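Local coordinates for 3-methyladenine dna-glycosylase (Archaeoglobus fulgidus, PDB 2JHN), which belongs to the helix-hairpin-helix superfamily of base excision DNA repair proteins and carries a TATA-box-binding-protein-like domain at its N-terminal end, at residues M1-L6 with E55-V60; S32-R37 with M49-S54; F236-L241 with Q257-V262. The protein carries 1 engineered substitution. One frame throughout, in Å; residues are numbered along the deposited sequence.

Contact 1 of 3, residues M1-L6 with E55-V60; sequences MWRIEL and ERTIVV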
loop_
_atom_site.group_PDB
_atom_site.type_symbol
_atom_site.label_atom_id
_atom_site.label_comp_id
_atom_site.label_asym_id
_atom_site.label_seq_id
_atom_site.Cartn_x
_atom_site.Cartn_y
_atom_site.Cartn_z
ATOM N N MET A 1 21.240 -9.219 -12.030
ATOM C CA MET A 1 19.943 -9.624 -12.639
ATOM C C MET A 1 19.399 -10.826 -11.933
ATOM O O MET A 1 20.079 -11.862 -11.826
ATOM C CB MET A 1 20.116 -10.073 -14.093
ATOM C CG MET A 1 20.651 -9.056 -14.990
ATOM S SD MET A 1 19.309 -8.270 -15.810
ATOM C CE MET A 1 20.127 -6.720 -16.144
ATOM N N TRP A 2 18.162 -10.698 -11.478
ATOM C CA TRP A 2 17.357 -11.846 -11.116
ATOM C C TRP A 2 16.040 -11.661 -11.856
ATOM O O TRP A 2 15.705 -10.544 -12.271
ATOM C CB TRP A 2 17.123 -11.905 -9.605
ATOM C CG TRP A 2 18.395 -12.022 -8.759
ATOM C CD1 TRP A 2 18.963 -13.172 -8.277
ATOM C CD2 TRP A 2 19.214 -10.944 -8.290
ATOM N NE1 TRP A 2 20.094 -12.873 -7.543
ATOM C CE2 TRP A 2 20.269 -11.516 -7.533
ATOM C CE3 TRP A 2 19.170 -9.553 -8.445
ATOM C CZ2 TRP A 2 21.281 -10.733 -6.931
ATOM C CZ3 TRP A 2 20.178 -8.766 -7.838
ATOM C CH2 TRP A 2 21.219 -9.363 -7.099
ATOM N N ARG A 3 15.299 -12.752 -11.999
ATOM C CA ARG A 3 14.027 -12.762 -12.730
ATOM C C ARG A 3 12.931 -13.406 -11.898
ATOM O O ARG A 3 13.148 -14.451 -11.270
ATOM C CB ARG A 3 14.171 -13.516 -14.056
ATOM C CG ARG A 3 15.034 -12.786 -15.079
ATOM C CD ARG A 3 15.148 -13.560 -16.416
ATOM N NE ARG A 3 15.612 -12.664 -17.481
ATOM C CZ ARG A 3 16.895 -12.354 -17.714
ATOM N NH1 ARG A 3 17.862 -12.874 -16.975
ATOM N NH2 ARG A 3 17.199 -11.512 -18.681
ATOM N N ILE A 4 11.771 -12.755 -11.880
ATOM C CA ILE A 4 10.565 -13.311 -11.272
ATOM C C ILE A 4 9.648 -13.783 -12.396
ATOM O O ILE A 4 9.099 -12.967 -13.131
ATOM C CB ILE A 4 9.799 -12.249 -10.426
ATOM C CG1 ILE A 4 10.657 -11.721 -9.272
ATOM C CG2 ILE A 4 8.462 -12.844 -9.888
ATOM C CD1 ILE A 4 9.989 -10.579 -8.499
ATOM N N GLU A 5 9.473 -15.097 -12.509
ATOM C CA GLU A 5 8.647 -15.679 -13.579
ATOM C C GLU A 5 7.228 -15.937 -13.104
ATOM O O GLU A 5 7.025 -16.611 -12.102
ATOM C CB GLU A 5 9.275 -16.979 -14.089
ATOM C CG GLU A 5 10.704 -16.816 -14.599
ATOM C CD GLU A 5 10.810 -15.996 -15.878
ATOM O OE1 GLU A 5 9.775 -15.654 -16.526
ATOM O OE2 GLU A 5 11.967 -15.691 -16.246
ATOM N N LEU A 6 6.261 -15.395 -13.831
ATOM C CA LEU A 6 4.841 -15.432 -13.447
ATOM C C LEU A 6 4.099 -16.473 -14.274
ATOM O O LEU A 6 4.469 -16.720 -15.427
ATOM C CB LEU A 6 4.192 -14.069 -13.690
ATOM C CG LEU A 6 4.925 -12.806 -13.205
ATOM C CD1 LEU A 6 4.136 -11.563 -13.568
ATOM C CD2 LEU A 6 5.200 -12.891 -11.730
ATOM N N GLU A 55 5.496 -9.679 -20.590
ATOM C CA GLU A 55 4.224 -9.773 -19.859
ATOM C C GLU A 55 4.288 -10.638 -18.595
ATOM O O GLU A 55 3.566 -10.359 -17.619
ATOM C CB GLU A 55 3.077 -10.233 -20.788
ATOM C CG GLU A 55 3.152 -11.688 -21.290
ATOM C CD GLU A 55 1.829 -12.185 -21.905
ATOM O OE1 GLU A 55 1.060 -11.339 -22.429
ATOM O OE2 GLU A 55 1.556 -13.416 -21.854
ATOM N N ARG A 56 5.145 -11.668 -18.609
ATOM C CA ARG A 56 5.212 -12.658 -17.545
ATOM C C ARG A 56 6.545 -12.734 -16.808
ATOM O O ARG A 56 6.774 -13.676 -16.052
ATOM C CB ARG A 56 4.856 -14.054 -18.071
ATOM C CG ARG A 56 3.450 -14.139 -18.608
ATOM C CD ARG A 56 3.042 -15.552 -18.979
ATOM N NE ARG A 56 1.791 -15.476 -19.731
ATOM C CZ ARG A 56 1.035 -16.514 -20.072
ATOM N NH1 ARG A 56 1.387 -17.755 -19.738
ATOM N NH2 ARG A 56 -0.086 -16.299 -20.750
ATOM N N THR A 57 7.414 -11.744 -17.004
ATOM C CA THR A 57 8.743 -11.786 -16.396
ATOM C C THR A 57 9.121 -10.427 -15.867
ATOM O O THR A 57 9.213 -9.476 -16.629
ATOM C CB THR A 57 9.836 -12.237 -17.407
ATOM O OG1 THR A 57 9.488 -13.510 -17.941
ATOM C CG2 THR A 57 11.205 -12.338 -16.719
ATOM N N ILE A 58 9.364 -10.354 -14.562
ATOM C CA ILE A 58 9.822 -9.117 -13.941
ATOM C C ILE A 58 11.304 -9.288 -13.589
ATOM O O ILE A 58 11.688 -10.200 -12.860
ATOM C CB ILE A 58 8.985 -8.756 -12.648
ATOM C CG1 ILE A 58 7.472 -8.681 -12.951
ATOM C CG2 ILE A 58 9.517 -7.465 -11.977
ATOM C CD1 ILE A 58 7.045 -7.734 -14.105
ATOM N N VAL A 59 12.123 -8.405 -14.134
ATOM C CA VAL A 59 13.532 -8.346 -13.768
ATOM C C VAL A 59 13.721 -7.529 -12.486
ATOM O O VAL A 59 13.104 -6.468 -12.320
ATOM C CB VAL A 59 14.361 -7.751 -14.916
ATOM C CG1 VAL A 59 15.866 -7.602 -14.508
ATOM C CG2 VAL A 59 14.199 -8.620 -16.155
ATOM N N VAL A 60 14.560 -8.052 -11.599
ATOM C CA VAL A 60 15.025 -7.337 -10.394
ATOM C C VAL A 60 16.550 -7.122 -10.441
ATOM O O VAL A 60 17.314 -8.037 -10.759
ATOM C CB VAL A 60 14.640 -8.071 -9.084
ATOM C CG1 VAL A 60 15.009 -7.214 -7.859
ATOM C CG2 VAL A 60 13.126 -8.407 -9.048
HETATM O O HOH W 1 4.118 -18.319 -17.681
#

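Contact 2 of 3, residues S32-R37 with M49-S54; sequences SGVWRR and MAYPES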
loop_
_atom_site.group_PDB
_atom_site.type_symbol
_atom_site.label_atom_id
_atom_site.label_comp_id
_atom_site.label_asym_id
_atom_site.label_seq_id
_atom_site.Cartn_x
_atom_site.Cartn_y
_atom_site.Cartn_z
ATOM N N SER A 32 10.290 6.208 -15.903
ATOM C CA SER A 32 10.244 5.461 -17.171
ATOM C C SER A 32 9.920 3.992 -16.984
ATOM O O SER A 32 10.590 3.108 -17.540
ATOM C CB SER A 32 11.526 5.654 -17.990
ATOM O OG SER A 32 11.706 7.023 -18.300
ATOM N N GLY A 33 8.897 3.731 -16.168
ATOM C CA GLY A 33 8.402 2.375 -15.959
ATOM C C GLY A 33 9.316 1.470 -15.147
ATOM O O GLY A 33 9.127 0.265 -15.142
ATOM N N VAL A 34 10.327 2.051 -14.496
ATOM C CA VAL A 34 11.196 1.294 -13.616
ATOM C C VAL A 34 10.929 1.753 -12.188
ATOM O O VAL A 34 11.074 2.929 -11.883
ATOM C CB VAL A 34 12.706 1.484 -13.958
ATOM C CG1 VAL A 34 13.535 0.715 -13.001
ATOM C CG2 VAL A 34 12.990 1.032 -15.411
ATOM N N TRP A 35 10.519 0.810 -11.342
ATOM C CA TRP A 35 10.237 1.050 -9.928
ATOM C C TRP A 35 11.503 0.848 -9.096
ATOM O O TRP A 35 12.264 -0.104 -9.340
ATOM C CB TRP A 35 9.162 0.056 -9.465
ATOM C CG TRP A 35 8.909 0.007 -7.971
ATOM C CD1 TRP A 35 7.998 0.734 -7.267
ATOM C CD2 TRP A 35 9.572 -0.836 -7.019
ATOM N NE1 TRP A 35 8.065 0.415 -5.933
ATOM C CE2 TRP A 35 9.018 -0.546 -5.749
ATOM C CE3 TRP A 35 10.608 -1.779 -7.111
ATOM C CZ2 TRP A 35 9.427 -1.189 -4.583
ATOM C CZ3 TRP A 35 11.034 -2.425 -5.928
ATOM C CH2 TRP A 35 10.436 -2.128 -4.683
ATOM N N ARG A 36 11.718 1.699 -8.090
ATOM C CA ARG A 36 12.813 1.458 -7.163
ATOM C C ARG A 36 12.619 2.039 -5.777
ATOM O O ARG A 36 11.888 3.024 -5.590
ATOM C CB ARG A 36 14.169 1.961 -7.726
ATOM C CG ARG A 36 14.336 3.449 -7.721
ATOM C CD ARG A 36 15.610 3.842 -8.538
ATOM N NE ARG A 36 15.965 5.217 -8.223
ATOM C CZ ARG A 36 15.560 6.281 -8.909
ATOM N NH1 ARG A 36 14.810 6.156 -9.998
ATOM N NH2 ARG A 36 15.925 7.489 -8.505
ATOM N N ARG A 37 13.288 1.409 -4.818
ATOM C CA ARG A 37 13.401 1.921 -3.448
ATOM C C ARG A 37 14.526 1.231 -2.715
ATOM O O ARG A 37 15.064 0.225 -3.183
ATOM C CB ARG A 37 12.084 1.783 -2.662
ATOM C CG ARG A 37 11.669 0.394 -2.295
ATOM C CD ARG A 37 10.301 0.464 -1.562
ATOM N NE ARG A 37 10.433 0.661 -0.113
ATOM C CZ ARG A 37 9.427 1.007 0.699
ATOM N NH1 ARG A 37 8.198 1.231 0.222
ATOM N NH2 ARG A 37 9.651 1.146 1.993
ATOM N N MET A 49 15.538 -2.506 -7.602
ATOM C CA MET A 49 14.713 -1.952 -8.668
ATOM C C MET A 49 14.088 -3.103 -9.448
ATOM O O MET A 49 14.602 -4.224 -9.445
ATOM C CB MET A 49 15.522 -1.030 -9.592
ATOM C CG MET A 49 16.423 -1.765 -10.534
ATOM S SD MET A 49 17.597 -0.670 -11.338
ATOM C CE MET A 49 16.570 0.132 -12.517
ATOM N N ALA A 50 12.973 -2.827 -10.100
ATOM C CA ALA A 50 12.260 -3.868 -10.836
ATOM C C ALA A 50 11.522 -3.264 -12.017
ATOM O O ALA A 50 11.074 -2.127 -11.966
ATOM C CB ALA A 50 11.298 -4.636 -9.925
ATOM N N TYR A 51 11.401 -4.059 -13.081
ATOM C CA TYR A 51 10.796 -3.620 -14.329
ATOM C C TYR A 51 10.573 -4.884 -15.165
ATOM O O TYR A 51 11.287 -5.877 -14.991
ATOM C CB TYR A 51 11.710 -2.620 -15.069
ATOM C CG TYR A 51 13.105 -3.168 -15.321
ATOM C CD1 TYR A 51 13.383 -3.899 -16.482
ATOM C CD2 TYR A 51 14.144 -2.954 -14.410
ATOM C CE1 TYR A 51 14.667 -4.428 -16.715
ATOM C CE2 TYR A 51 15.435 -3.469 -14.636
ATOM C CZ TYR A 51 15.682 -4.202 -15.811
ATOM O OH TYR A 51 16.930 -4.734 -16.072
ATOM N N PRO A 52 9.553 -4.862 -16.036
ATOM C CA PRO A 52 9.217 -6.010 -16.860
ATOM C C PRO A 52 10.195 -6.215 -18.031
ATOM O O PRO A 52 10.634 -5.244 -18.651
ATOM C CB PRO A 52 7.845 -5.660 -17.407
ATOM C CG PRO A 52 7.764 -4.201 -17.394
ATOM C CD PRO A 52 8.638 -3.731 -16.250
ATOM N N GLU A 53 10.532 -7.461 -18.325
ATOM C CA GLU A 53 11.140 -7.704 -19.634
ATOM C C GLU A 53 10.120 -8.308 -20.616
ATOM O O GLU A 53 10.298 -8.231 -21.844
ATOM C CB GLU A 53 12.465 -8.461 -19.527
ATOM C CG GLU A 53 12.366 -9.932 -19.629
ATOM C CD GLU A 53 13.705 -10.635 -19.475
ATOM O OE1 GLU A 53 14.799 -10.027 -19.619
ATOM O OE2 GLU A 53 13.656 -11.815 -19.140
ATOM N N SER A 54 9.041 -8.866 -20.062
ATOM C CA SER A 54 7.893 -9.351 -20.845
ATOM C C SER A 54 6.640 -9.352 -19.981
ATOM O O SER A 54 6.716 -9.090 -18.773
ATOM C CB SER A 54 8.144 -10.768 -21.370
ATOM O OG SER A 54 8.100 -11.747 -20.337
#

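Contact 3 of 3, residues F236-L241 with Q257-V262; sequences FPADDL and QSAEKV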
loop_
_atom_site.group_PDB
_atom_site.type_symbol
_atom_site.label_atom_id
_atom_site.label_comp_id
_atom_site.label_asym_id
_atom_site.label_seq_id
_atom_site.Cartn_x
_atom_site.Cartn_y
_atom_site.Cartn_z
ATOM N N PHE A 236 -12.412 -5.341 5.399
ATOM C CA PHE A 236 -12.827 -4.390 4.375
ATOM C C PHE A 236 -13.160 -3.065 5.043
ATOM O O PHE A 236 -14.122 -3.002 5.825
ATOM C CB PHE A 236 -14.010 -4.945 3.568
ATOM C CG PHE A 236 -14.334 -4.132 2.331
ATOM C CD1 PHE A 236 -13.568 -4.284 1.159
ATOM C CD2 PHE A 236 -15.395 -3.231 2.340
ATOM C CE1 PHE A 236 -13.869 -3.529 -0.005
ATOM C CE2 PHE A 236 -15.715 -2.462 1.210
ATOM C CZ PHE A 236 -14.941 -2.622 0.024
ATOM N N PRO A 237 -12.367 -2.005 4.751
ATOM C CA PRO A 237 -12.500 -0.700 5.436
ATOM C C PRO A 237 -13.644 0.181 4.917
ATOM O O PRO A 237 -13.428 1.155 4.170
ATOM C CB PRO A 237 -11.135 -0.044 5.204
ATOM C CG PRO A 237 -10.711 -0.576 3.847
ATOM C CD PRO A 237 -11.288 -1.983 3.734
ATOM N N ALA A 238 -14.846 -0.151 5.353
ATOM C CA ALA A 238 -16.073 0.432 4.799
ATOM C C ALA A 238 -16.299 1.909 5.166
ATOM O O ALA A 238 -17.051 2.623 4.472
ATOM C CB ALA A 238 -17.274 -0.448 5.218
ATOM N N ASP A 239 -15.673 2.379 6.250
ATOM C CA ASP A 239 -15.747 3.807 6.615
ATOM C C ASP A 239 -14.952 4.706 5.666
ATOM O O ASP A 239 -15.138 5.911 5.660
ATOM C CB ASP A 239 -15.309 4.060 8.073
ATOM C CG ASP A 239 -16.183 3.337 9.069
ATOM O OD1 ASP A 239 -17.360 3.752 9.232
ATOM O OD2 ASP A 239 -15.703 2.339 9.671
ATOM N N ASP A 240 -14.060 4.125 4.860
ATOM C CA ASP A 240 -13.250 4.937 3.957
ATOM C C ASP A 240 -14.184 5.669 2.967
ATOM O O ASP A 240 -15.020 5.032 2.311
ATOM C CB ASP A 240 -12.203 4.054 3.238
ATOM C CG ASP A 240 -11.185 4.880 2.459
ATOM O OD1 ASP A 240 -10.064 5.106 2.978
ATOM O OD2 ASP A 240 -11.523 5.322 1.338
ATOM N N LEU A 241 -14.072 6.996 2.891
ATOM C CA LEU A 241 -14.963 7.796 2.016
ATOM C C LEU A 241 -14.811 7.488 0.518
ATOM O O LEU A 241 -15.790 7.459 -0.207
ATOM C CB LEU A 241 -14.775 9.288 2.270
ATOM C CG LEU A 241 -15.791 9.708 3.330
ATOM C CD1 LEU A 241 -15.135 10.013 4.665
ATOM C CD2 LEU A 241 -16.577 10.891 2.802
ATOM N N GLN A 257 -24.052 5.748 -0.092
ATOM C CA GLN A 257 -24.491 4.803 0.925
ATOM C C GLN A 257 -23.654 4.929 2.198
ATOM O O GLN A 257 -22.547 5.479 2.172
ATOM C CB GLN A 257 -24.444 3.361 0.403
ATOM C CG GLN A 257 -25.277 3.124 -0.869
ATOM C CD GLN A 257 -26.762 3.448 -0.675
ATOM O OE1 GLN A 257 -27.247 4.495 -1.120
ATOM N NE2 GLN A 257 -27.476 2.557 0.007
ATOM N N SER A 258 -24.217 4.431 3.297
ATOM C CA SER A 258 -23.558 4.386 4.603
ATOM C C SER A 258 -22.486 3.288 4.642
ATOM O O SER A 258 -22.545 2.339 3.864
ATOM C CB SER A 258 -24.604 4.111 5.695
ATOM O OG SER A 258 -25.055 2.758 5.649
ATOM N N ALA A 259 -21.542 3.402 5.576
ATOM C CA ALA A 259 -20.533 2.360 5.789
ATOM C C ALA A 259 -21.157 0.996 6.097
ATOM O O ALA A 259 -20.680 -0.038 5.610
ATOM C CB ALA A 259 -19.559 2.780 6.888
ATOM N N GLU A 260 -22.248 0.975 6.871
ATOM C CA GLU A 260 -22.904 -0.303 7.197
ATOM C C GLU A 260 -23.474 -1.028 5.952
ATOM O O GLU A 260 -23.388 -2.250 5.833
ATOM C CB GLU A 260 -23.951 -0.155 8.341
ATOM C CG GLU A 260 -25.096 0.811 8.103
ATOM C CD GLU A 260 -26.085 0.876 9.280
ATOM O OE1 GLU A 260 -26.250 -0.134 10.004
ATOM O OE2 GLU A 260 -26.701 1.942 9.476
ATOM N N LYS A 261 -24.018 -0.257 5.018
ATOM C CA LYS A 261 -24.553 -0.794 3.760
ATOM C C LYS A 261 -23.411 -1.300 2.849
ATOM O O LYS A 261 -23.514 -2.357 2.204
ATOM C CB LYS A 261 -25.354 0.294 3.037
ATOM C CG LYS A 261 -26.135 -0.223 1.824
ATOM C CD LYS A 261 -27.308 -1.101 2.302
ATOM C CE LYS A 261 -27.815 -2.016 1.214
ATOM N NZ LYS A 261 -29.077 -2.689 1.662
ATOM N N VAL A 262 -22.326 -0.528 2.806
ATOM C CA VAL A 262 -21.130 -0.936 2.070
ATOM C C VAL A 262 -20.542 -2.232 2.628
ATOM O O VAL A 262 -20.190 -3.125 1.869
ATOM C CB VAL A 262 -20.086 0.175 2.028
ATOM C CG1 VAL A 262 -18.731 -0.345 1.488
ATOM C CG2 VAL A 262 -20.589 1.339 1.205
#

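Contact 1 of 3, residues M1-L6 with E55-V60
Thr-57 and Glu-5 show how a non-hydrogen-bonded pair of an antiparallel ladder can be joined through its side chains instead. OG1 of Thr-57 donates to OE1 of Glu-5 over 2.6 Å, meeting the carboxylate on its syn side, 25° out of its plane. The two side chains lie next to one another and point the same way. A bend in Glu-5 (chi2 -68°) brings CD round toward the threonine, and OE2 rests 3.5 Å from CG2 of Thr-57. On this same face the extended chain of Arg-3 passes the methyl group, its CD 4.1 Å from CG2 of Thr-57. At the N-terminal end, SD of Met-1 touches CG1 of Val-59 at 3.7 Å.

The opposite face is apolar. There CD1 of Ile-4 packs on CG2 of Val-60 at 3.9 Å. Trp-2 turns the edge of its indole to the neighbouring strand, CE3 lying 3.3 Å from O of Val-60, an oxygen that also accepts from Trp-2 N.

Behind these groups stands the backbone. Trp-2 with Val-60 and Ile-4 with Ile-58 each exchange two hydrogen bonds; the one from Ile-4 N to Ile-58 O, at 2.7 Å, is almost straight (174° at the hydrogen). Leu-6 N to Arg-56 O, 2.9 Å, carries the pairing one step beyond the strands, where a water donates to Leu-6 O.

Further out, Arg-3 NE forms a salt bridge with Glu-53, and the Trp-2 ring, close to a mercury(II) ion, stacks with Trp-69 and Phe-64. Strand 2-5 is an outermost strand of the five-stranded antiparallel sheet; strand 57-62 separates it from strand 44-54, and helix 69-80 covers the face that bears Ile-4 and Val-60.

Contact 2 of 3, residues S32-R37 with M49-S54
Trp-35 and Ala-50 form a hydrogen-bonded pair in the beta hairpin of strands 34-41 and 44-54, part of the antiparallel sheet of the TATA-box-binding-protein-like domain. Their side chains share a face. The indole presents its edge to the small partner, with CE3 4.1 Å from CB of Ala-50 and N of Ala-50 lying in the ring plane. A chi1 of 170° places CG of Trp-35 beside its own carbonyl carbon, the carbonyl that pairs with Ala-50 N, and the ring edge follows it to the alanine. The ring nitrogen NE1 bonds to OD1 of Asp-28, a residue of a sodium site; helix 12-17 packs on the indole through Trp-12 and Met-16.

The other face carries Arg-36 and Met-49, a non-hydrogen-bonded pair that meets at its roots, CB to CB at 3.8 Å. Beyond CB the arginine leads away, reaching Lys-157 O with NE and Glu-31 with NH1.

Val-34 and Tyr-51 run side by side in the same direction. CG2 of Val-34 rests on CB of Tyr-51 at 3.9 Å, and the phenol continues past it to Glu-61.

The carbonyl oxygen of Trp-35 accepts from Ala-50 N at 2.9 Å and also receives a CA-H...O contact from Met-49 CA, 3.1 Å away.

Contact 3 of 3, residues F236-L241 with Q257-V262
The first turn of helix 259-270 meets the loop between helices 220-229 and 241-251 within the HhH-GPD part of the chain, and Ala-238, Ala-259, Phe-236 and Val-262 do most of the touching. No hydrogen bond crosses the contact; it illustrates how small side chains let a turn approach a helix closely. CB of Ala-238 points at the helix and lies 3.5 Å from O of Ala-259. The reverse fit has the same spacing, CB of Ala-259 standing 3.5 Å from O of Ala-238.

One helical turn on, CG1 of Val-262 serves two neighbours. Set anti to its own backbone N (chi1 169°), this methyl meets the edge of the Phe-236 ring, in the ring plane, at 3.7 Å from CE2, and it reaches CB of Ala-238 at 4.0 Å. The valine and phenylalanine side chains cross at about a right angle. Phe-270 meets the same aromatic ring edge-to-face, and helix 274-287 packs on it as well.

OD1 of Asp-239 comes to 3.4 Å from CB of Ala-259, although the aspartate's CB bond points away from the helix. The other oxygen, OD2, makes a salt bridge with Arg-263, one turn further along that helix.

Local backbone motifs set both pieces. Pro-237 to Asp-240 is a type I beta turn, closed by Asp-240 N to Pro-237 O at 3.1 Å. Ser-258 is the N-cap of its helix, OG accepting from Lys-261 N at 3.3 Å. Asp-240 is the N-cap of helix 241-251, OD2 accepting from Val-243 N, while its OD1 accepts from Trp-221. The arrangement is thus a tight turn leading into one capped helix and packed against the capped start of the next, within the helical HhH-GPD fold.

In the fold
Contacts 1 and 2 belong to one antiparallel sheet, with strands in the order 2-5, 57-62, 44-54, 34-41 and 29-31. Contact 2 is nested along the chain inside the loop that contact 1 closes, and their centres are about 10 Å apart. Strands 57-62 and 44-54 are neighbours, joined by a probable hydrogen bond from Val-59 N to Tyr-51 O, and Arg-3 on strand 2-5 reaches past strand 57-62 to Glu-53. Contact 3 comes later in the chain, on the other side of its centre, with centres about 37 Å from contact 1 and 35 Å from contact 2. The protein thus combines a TATA-box-binding-protein-like sheet with a mainly helical HhH-GPD part.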